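PDB 5U5N: HTPA Reductase from Selaginella moellendorffii, which probably catalyses the NAD(P)H-dependent reduction of 4-hydroxy-tetrahydrodipicolinate to tetrahydrodipicolinate, a step of lysine biosynthesis by the diaminopimelate pathway. Local coordinates for residues L2-V7 and A250-S255; Y154-T159 and L185-E190; H215-Y220 and N236-S241. All coordinates share one frame; numbering follows the deposited sequence.

Interaction 1 of 3, residues L2-V7 and A250-S255; sequences LAAAPV and AVLFLS
Leu2, Ala4, Ala5 and Val7, on the loop that leads into strand 7-10, the first strand of the Rossmann-type nucleotide-binding sheet, lie against one side of helix 241-259 through Val251, Leu252 and Ser255. The contact joins the beginning of the chain to a helix near its end. Its polar point is a single hydrogen bond in which Ala5 N donates to Ser255 OG over 2.7 Å. The N-H points almost straight at the oxygen, with an angle of 177°. Ser255 holds OG at a chi1 of -142°, away from the usual staggered positions, and the hydroxyl oxygen also touches Ala5 CB at 3.3 Å. The remaining contacts are apolar. One methyl of Leu252 meets two residues of the loop: its CD2 lies 3.5 Å from Ala4 CB and, more loosely, 4.1 Å from Leu2 CD1. Further along the loop, the two valines meet methyl to methyl, Val7 CG1 lying 3.3 Å from Val251 CG1, a pair closer than ordinary van der Waals contact. Val251 brings that methyl forward by keeping CG1 anti to its backbone N (chi1 159°), while its CG2 also touches Val7 CG1. Val251 also touches Val78 of strand 76-79, whose Ile76 packs on Ala5 and shares a backbone hydrogen bond with Pro6. On other sides of the helix, Ala250 and Leu254 rest on Ile124 of strand 123-125, and Phe253 meets Tyr267 edge-to-face beside helix 269-274, which leaves helix 241-259 packed across the parallel sheet.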
# COMPACT_ATOMS: atom_id res chain seq x y z
N LEU A 2 -24.21 15.93 8.08
CA LEU A 2 -23.69 16.14 6.72
C LEU A 2 -23.78 17.55 6.16
O LEU A 2 -22.79 18.03 5.62
CB LEU A 2 -24.31 15.16 5.74
CG LEU A 2 -24.16 13.67 6.02
CD1 LEU A 2 -24.65 12.99 4.77
CD2 LEU A 2 -22.77 13.16 6.40
N ALA A 3 -24.92 18.24 6.28
CA ALA A 3 -25.04 19.65 5.83
C ALA A 3 -24.60 19.88 4.36
O ALA A 3 -23.95 20.86 4.00
CB ALA A 3 -24.26 20.56 6.78
N ALA A 4 -24.94 18.93 3.52
CA ALA A 4 -24.48 18.91 2.16
C ALA A 4 -25.58 19.39 1.20
O ALA A 4 -26.76 19.34 1.51
CB ALA A 4 -24.09 17.50 1.81
N ALA A 5 -25.19 19.78 0.00
CA ALA A 5 -26.12 20.09 -1.09
C ALA A 5 -27.06 18.91 -1.38
O ALA A 5 -26.67 17.75 -1.26
CB ALA A 5 -25.31 20.43 -2.33
N PRO A 6 -28.29 19.20 -1.80
CA PRO A 6 -29.14 18.12 -2.31
C PRO A 6 -28.64 17.58 -3.65
O PRO A 6 -27.93 18.27 -4.36
CB PRO A 6 -30.50 18.81 -2.47
CG PRO A 6 -30.15 20.21 -2.81
CD PRO A 6 -28.92 20.52 -2.00
N VAL A 7 -28.95 16.33 -3.97
CA VAL A 7 -28.44 15.72 -5.18
C VAL A 7 -29.56 15.28 -6.13
O VAL A 7 -30.57 14.73 -5.69
CB VAL A 7 -27.49 14.52 -4.95
CG1 VAL A 7 -26.25 14.99 -4.26
CG2 VAL A 7 -28.12 13.40 -4.14
N ALA A 250 -17.91 11.85 -2.97
CA ALA A 250 -17.57 12.86 -3.96
C ALA A 250 -18.54 14.05 -3.81
O ALA A 250 -18.12 15.20 -3.85
CB ALA A 250 -17.62 12.27 -5.39
N VAL A 251 -19.81 13.77 -3.59
CA VAL A 251 -20.83 14.84 -3.49
C VAL A 251 -20.58 15.67 -2.23
O VAL A 251 -20.71 16.88 -2.25
CB VAL A 251 -22.26 14.26 -3.49
CG1 VAL A 251 -23.28 15.23 -2.88
CG2 VAL A 251 -22.67 13.88 -4.89
N LEU A 252 -20.23 14.99 -1.15
CA LEU A 252 -19.90 15.66 0.11
C LEU A 252 -18.68 16.56 -0.04
O LEU A 252 -18.68 17.68 0.42
CB LEU A 252 -19.65 14.65 1.21
CG LEU A 252 -20.84 13.86 1.74
CD1 LEU A 252 -20.38 12.88 2.78
CD2 LEU A 252 -21.91 14.79 2.30
N PHE A 253 -17.64 16.06 -0.70
CA PHE A 253 -16.47 16.86 -1.00
C PHE A 253 -16.79 18.07 -1.87
O PHE A 253 -16.44 19.19 -1.52
CB PHE A 253 -15.38 15.98 -1.62
CG PHE A 253 -14.13 16.71 -2.02
CD1 PHE A 253 -13.10 16.95 -1.12
CD2 PHE A 253 -13.99 17.17 -3.33
CE1 PHE A 253 -11.95 17.61 -1.51
CE2 PHE A 253 -12.82 17.83 -3.72
CZ PHE A 253 -11.81 18.04 -2.82
N LEU A 254 -17.49 17.87 -2.98
CA LEU A 254 -17.80 18.98 -3.91
C LEU A 254 -18.68 20.04 -3.23
O LEU A 254 -18.49 21.24 -3.39
CB LEU A 254 -18.45 18.47 -5.22
CG LEU A 254 -18.48 19.45 -6.39
CD1 LEU A 254 -17.07 19.89 -6.78
CD2 LEU A 254 -19.20 18.85 -7.60
N SER A 255 -19.64 19.58 -2.44
CA SER A 255 -20.47 20.47 -1.63
C SER A 255 -19.63 21.50 -0.88
O SER A 255 -19.90 22.69 -0.92
CB SER A 255 -21.27 19.65 -0.64
OG SER A 255 -22.56 20.11 -0.45

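Interaction 2 of 3, residues Y154-T159 and L185-E190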
# COMPACT_ATOMS: atom_id res chain seq x y z
N TYR A 154 12.51 -10.04 -8.34
CA TYR A 154 11.31 -10.76 -7.91
C TYR A 154 10.49 -11.16 -9.13
O TYR A 154 10.68 -10.59 -10.19
CB TYR A 154 10.45 -9.93 -6.96
CG TYR A 154 10.93 -9.92 -5.52
CD1 TYR A 154 12.25 -9.62 -5.19
CD2 TYR A 154 10.05 -10.22 -4.47
CE1 TYR A 154 12.69 -9.63 -3.84
CE2 TYR A 154 10.47 -10.22 -3.15
CZ TYR A 154 11.79 -9.92 -2.84
OH TYR A 154 12.21 -9.93 -1.51
N THR A 155 9.63 -12.15 -8.95
CA THR A 155 8.68 -12.59 -9.96
C THR A 155 7.30 -12.03 -9.63
O THR A 155 6.91 -12.00 -8.45
CB THR A 155 8.62 -14.12 -10.02
OG1 THR A 155 9.84 -14.61 -10.54
CG2 THR A 155 7.52 -14.61 -11.00
N LEU A 156 6.56 -11.65 -10.67
CA LEU A 156 5.19 -11.16 -10.55
C LEU A 156 4.21 -12.07 -11.27
O LEU A 156 4.41 -12.41 -12.45
CB LEU A 156 5.07 -9.74 -11.14
CG LEU A 156 3.69 -9.09 -11.16
CD1 LEU A 156 3.12 -8.94 -9.75
CD2 LEU A 156 3.76 -7.74 -11.86
N GLN A 157 3.12 -12.42 -10.58
CA GLN A 157 1.94 -12.99 -11.22
C GLN A 157 0.77 -12.08 -10.87
O GLN A 157 0.67 -11.58 -9.73
CB GLN A 157 1.61 -14.36 -10.70
CG GLN A 157 2.68 -15.41 -10.89
CD GLN A 157 2.60 -16.47 -9.81
OE1 GLN A 157 2.20 -17.59 -10.07
NE2 GLN A 157 2.91 -16.09 -8.57
N VAL A 158 -0.11 -11.89 -11.83
CA VAL A 158 -1.30 -11.08 -11.65
C VAL A 158 -2.47 -11.89 -12.17
O VAL A 158 -2.43 -12.41 -13.26
CB VAL A 158 -1.21 -9.75 -12.39
CG1 VAL A 158 -2.45 -8.93 -12.13
CG2 VAL A 158 0.03 -8.97 -11.96
N THR A 159 -3.47 -12.03 -11.31
CA THR A 159 -4.69 -12.72 -11.63
C THR A 159 -5.85 -11.75 -11.37
O THR A 159 -5.80 -10.91 -10.44
CB THR A 159 -4.84 -13.99 -10.77
OG1 THR A 159 -3.69 -14.82 -10.92
CG2 THR A 159 -6.01 -14.83 -11.24
N LEU A 185 9.82 -5.07 -11.50
CA LEU A 185 9.21 -6.30 -12.02
C LEU A 185 9.12 -6.21 -13.56
O LEU A 185 8.95 -5.13 -14.12
CB LEU A 185 7.88 -6.56 -11.34
CG LEU A 185 8.16 -6.87 -9.83
CD1 LEU A 185 7.31 -6.11 -8.84
CD2 LEU A 185 8.14 -8.36 -9.55
N ASP A 186 9.34 -7.34 -14.20
CA ASP A 186 9.51 -7.42 -15.65
C ASP A 186 8.36 -8.33 -16.00
O ASP A 186 8.35 -9.48 -15.59
CB ASP A 186 10.90 -7.99 -16.04
CG ASP A 186 12.07 -7.12 -15.46
OD1 ASP A 186 11.99 -5.90 -15.69
OD2 ASP A 186 12.98 -7.59 -14.69
N PHE A 187 7.36 -7.80 -16.70
CA PHE A 187 6.06 -8.47 -16.77
C PHE A 187 5.27 -7.77 -17.87
O PHE A 187 5.06 -6.56 -17.78
CB PHE A 187 5.35 -8.35 -15.42
CG PHE A 187 4.03 -9.07 -15.32
CD1 PHE A 187 2.84 -8.42 -15.65
CD2 PHE A 187 3.97 -10.36 -14.84
CE1 PHE A 187 1.61 -9.06 -15.49
CE2 PHE A 187 2.74 -11.02 -14.71
CZ PHE A 187 1.56 -10.36 -15.01
N LYS A 188 4.88 -8.51 -18.89
CA LYS A 188 4.04 -7.97 -19.96
C LYS A 188 2.57 -8.02 -19.57
O LYS A 188 2.14 -8.94 -18.87
CB LYS A 188 4.22 -8.78 -21.25
CG LYS A 188 5.64 -8.90 -21.76
CD LYS A 188 5.73 -10.04 -22.78
CE LYS A 188 5.81 -11.41 -22.07
NZ LYS A 188 5.27 -12.52 -22.91
N ASP A 189 1.79 -7.08 -20.10
CA ASP A 189 0.34 -7.03 -19.89
C ASP A 189 -0.36 -8.34 -20.23
O ASP A 189 -1.26 -8.75 -19.52
CB ASP A 189 -0.26 -5.87 -20.68
CG ASP A 189 0.16 -4.50 -20.14
OD1 ASP A 189 0.45 -4.40 -18.92
OD2 ASP A 189 0.19 -3.52 -20.91
N GLU A 190 0.10 -9.02 -21.27
CA GLU A 190 -0.48 -10.30 -21.72
C GLU A 190 -0.40 -11.43 -20.67
O GLU A 190 -1.23 -12.35 -20.66
CB GLU A 190 0.07 -10.78 -23.10
CG GLU A 190 1.32 -10.13 -23.78
CD GLU A 190 1.09 -8.74 -24.43
OE1 GLU A 190 1.33 -7.76 -23.69
OE2 GLU A 190 0.66 -8.59 -25.65
O HOH W 1 7.86 -11.87 -13.20
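Tyr154 meets Leu185 through the base of its side chain and through its backbone: Leu185 CD2 lies 3.8 Å from Tyr154 CB and 3.4 Å from Tyr154 O, while the phenol ring leads away. The same leucine methyl carries on past the backbone of Thr155 to Leu156, where it sits 3.7 Å from Leu156 CB. Leu156 is the central residue of the contact. Its CG is anti to the backbone N (chi1 177°), on the side of Phe187, and from there CD2 lies over one face of the Phe187 ring, 4.0 Å from the ring centroid and offset toward the rim, in a CH-pi contact; the two side chains cross at about a right angle. Its carbonyl oxygen also comes close to the ring, 3.1 Å from Phe187 CE2. On the backbone, Leu156 N donates to a water at 2.9 Å, and this water makes a weak bond to Asp186 O, a thin polar link between strand and loop. Past Gln157, whose CA approaches the ring obliquely, Val158 CG2 reaches Phe187 CZ at 3.7 Å. Leu156 and Val158, both turned toward the loop, thus receive the ring that Phe187 puts down from the chain returning to strand 193-195. Strands 155-162 and 193-195 are parallel neighbours, and helix 171-182 between them makes this a beta-alpha-beta crossover. Leu180 of the helix touches Leu156 and Leu185, Ile177 touches Val158, and Arg181 bonds to Phe187 O and forms a salt bridge with Asp189. Strand 215-223 flanks the other edge of strand 155-162.

Interaction 3 of 3, residues H215-Y220 and N236-S241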
# COMPACT_ATOMS: atom_id res chain seq x y z
N HIS A 215 -18.62 -8.15 -10.77
CA HIS A 215 -17.52 -8.19 -9.80
C HIS A 215 -16.21 -7.77 -10.43
O HIS A 215 -16.06 -7.78 -11.64
CB HIS A 215 -17.41 -9.58 -9.15
CG HIS A 215 -16.89 -10.66 -10.06
ND1 HIS A 215 -17.72 -11.44 -10.84
CD2 HIS A 215 -15.63 -11.05 -10.34
CE1 HIS A 215 -16.98 -12.29 -11.54
NE2 HIS A 215 -15.71 -12.07 -11.25
N ALA A 216 -15.24 -7.43 -9.57
CA ALA A 216 -13.88 -7.11 -9.99
C ALA A 216 -12.86 -7.51 -8.91
O ALA A 216 -12.62 -6.78 -7.92
CB ALA A 216 -13.75 -5.65 -10.36
N PHE A 217 -12.31 -8.71 -9.08
CA PHE A 217 -11.38 -9.32 -8.14
C PHE A 217 -10.02 -9.30 -8.79
O PHE A 217 -9.87 -9.76 -9.94
CB PHE A 217 -11.78 -10.77 -7.83
CG PHE A 217 -12.90 -10.92 -6.80
CD1 PHE A 217 -14.03 -10.06 -6.78
CD2 PHE A 217 -12.87 -11.98 -5.89
CE1 PHE A 217 -15.04 -10.24 -5.85
CE2 PHE A 217 -13.89 -12.15 -4.97
CZ PHE A 217 -14.97 -11.28 -4.95
N HIS A 218 -9.04 -8.73 -8.08
CA HIS A 218 -7.65 -8.69 -8.49
C HIS A 218 -6.72 -9.30 -7.40
O HIS A 218 -6.95 -9.09 -6.21
CB HIS A 218 -7.21 -7.25 -8.70
CG HIS A 218 -8.07 -6.47 -9.64
ND1 HIS A 218 -9.29 -5.96 -9.28
CD2 HIS A 218 -7.88 -6.11 -10.93
CE1 HIS A 218 -9.83 -5.33 -10.31
NE2 HIS A 218 -8.99 -5.41 -11.33
N THR A 219 -5.71 -10.04 -7.84
CA THR A 219 -4.68 -10.64 -7.00
C THR A 219 -3.32 -10.39 -7.66
O THR A 219 -3.13 -10.74 -8.84
CB THR A 219 -4.87 -12.17 -6.89
OG1 THR A 219 -6.13 -12.46 -6.28
CG2 THR A 219 -3.77 -12.80 -6.03
N TYR A 220 -2.40 -9.80 -6.92
CA TYR A 220 -1.03 -9.55 -7.35
C TYR A 220 -0.10 -10.34 -6.40
O TYR A 220 -0.18 -10.16 -5.16
CB TYR A 220 -0.69 -8.06 -7.27
CG TYR A 220 -1.72 -7.14 -7.88
CD1 TYR A 220 -2.85 -6.75 -7.17
CD2 TYR A 220 -1.57 -6.66 -9.18
CE1 TYR A 220 -3.80 -5.91 -7.74
CE2 TYR A 220 -2.53 -5.82 -9.76
CZ TYR A 220 -3.62 -5.45 -9.03
OH TYR A 220 -4.55 -4.63 -9.59
N ASN A 236 -10.98 -6.83 -4.02
CA ASN A 236 -12.10 -7.61 -4.51
C ASN A 236 -13.38 -6.80 -4.30
O ASN A 236 -13.71 -6.47 -3.16
CB ASN A 236 -12.19 -8.92 -3.73
CG ASN A 236 -11.07 -9.88 -4.06
OD1 ASN A 236 -10.28 -9.68 -5.00
ND2 ASN A 236 -11.02 -10.95 -3.30
N VAL A 237 -14.08 -6.49 -5.39
CA VAL A 237 -15.33 -5.76 -5.35
C VAL A 237 -16.48 -6.62 -5.87
O VAL A 237 -16.35 -7.22 -6.94
CB VAL A 237 -15.25 -4.50 -6.23
CG1 VAL A 237 -16.63 -3.82 -6.37
CG2 VAL A 237 -14.26 -3.53 -5.60
N CYS A 238 -17.58 -6.66 -5.10
CA CYS A 238 -18.77 -7.38 -5.45
C CYS A 238 -19.86 -6.33 -5.73
O CYS A 238 -20.14 -5.51 -4.85
CB CYS A 238 -19.23 -8.29 -4.30
SG CYS A 238 -18.27 -9.81 -4.03
N GLY A 239 -20.44 -6.35 -6.92
CA GLY A 239 -21.54 -5.45 -7.27
C GLY A 239 -21.13 -3.99 -7.27
O GLY A 239 -19.96 -3.69 -7.50
N ARG A 240 -22.07 -3.11 -6.94
CA ARG A 240 -21.97 -1.68 -7.24
C ARG A 240 -21.81 -0.77 -6.04
O ARG A 240 -21.67 0.44 -6.21
CB ARG A 240 -23.27 -1.21 -7.94
CG ARG A 240 -23.41 -1.78 -9.30
CD ARG A 240 -24.65 -1.32 -10.03
NE ARG A 240 -24.88 -2.35 -11.05
CZ ARG A 240 -25.71 -3.38 -10.93
NH1 ARG A 240 -26.48 -3.52 -9.84
NH2 ARG A 240 -25.77 -4.26 -11.91
N SER A 241 -21.86 -1.33 -4.84
CA SER A 241 -21.91 -0.52 -3.65
C SER A 241 -20.68 0.37 -3.47
O SER A 241 -20.84 1.51 -3.04
CB SER A 241 -22.21 -1.39 -2.41
OG SER A 241 -21.37 -1.04 -1.36
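Phe217 and Asn236 both set CG anti to the carbonyl carbon (chi1 -81° and -70°), starting the ring and the amide from the same face of the antiparallel hairpin, where they stack. Asn236 CB stands over the centre of the Phe217 ring, 3.5 Å from its centroid, as a CH-pi contact. The amide plane is stacked on the ring at only 10° to it. Cys238 comes from the side instead: its SG lies at the ring edge, in plane, 3.7 Å from Phe217 CZ. An alanine in place of Phe217 removes the ring and would probably leave the Asn236 amide less restrained in its rotation and the Cys238 sulfur without its aromatic partner. Beneath these side chains, Ala216 and Val237 form a hydrogen-bonded pair, with Ala216 N to Val237 O and Val237 N to Ala216 O both at 2.9 Å. Asn236 also pairs with a strand of the second subunit, so the sheet continues across the dimer interface. Val237 O has further neighbours, His215 CA at 3.2 Å and, in the ring plane, Phe217 CE1 at 3.5 Å, so one conventional bond grips this carbonyl, and the C-H groups around it probably add only weak electrostatic support.

In the fold
Along the chain, interaction 2 closes before interaction 3 opens, and both are nested inside the loop closed by interaction 1. Interactions 2 and 3 share the four-stranded mixed sheet, where strands 155-162 and 215-223 are neighbours. Their centres are 20 Å apart, but they touch, Thr159 O lying 2.7 Å from Thr219 N in a probable hydrogen bond. Interaction 1 sits on the other side of the chain's centre, with its centre 26 Å from that of interaction 3 and 40 Å from that of interaction 2. Strand 229-238 leads directly into helix 241-259, so the chain passes from the sheet that continues into the second subunit back to the nucleotide-binding fold.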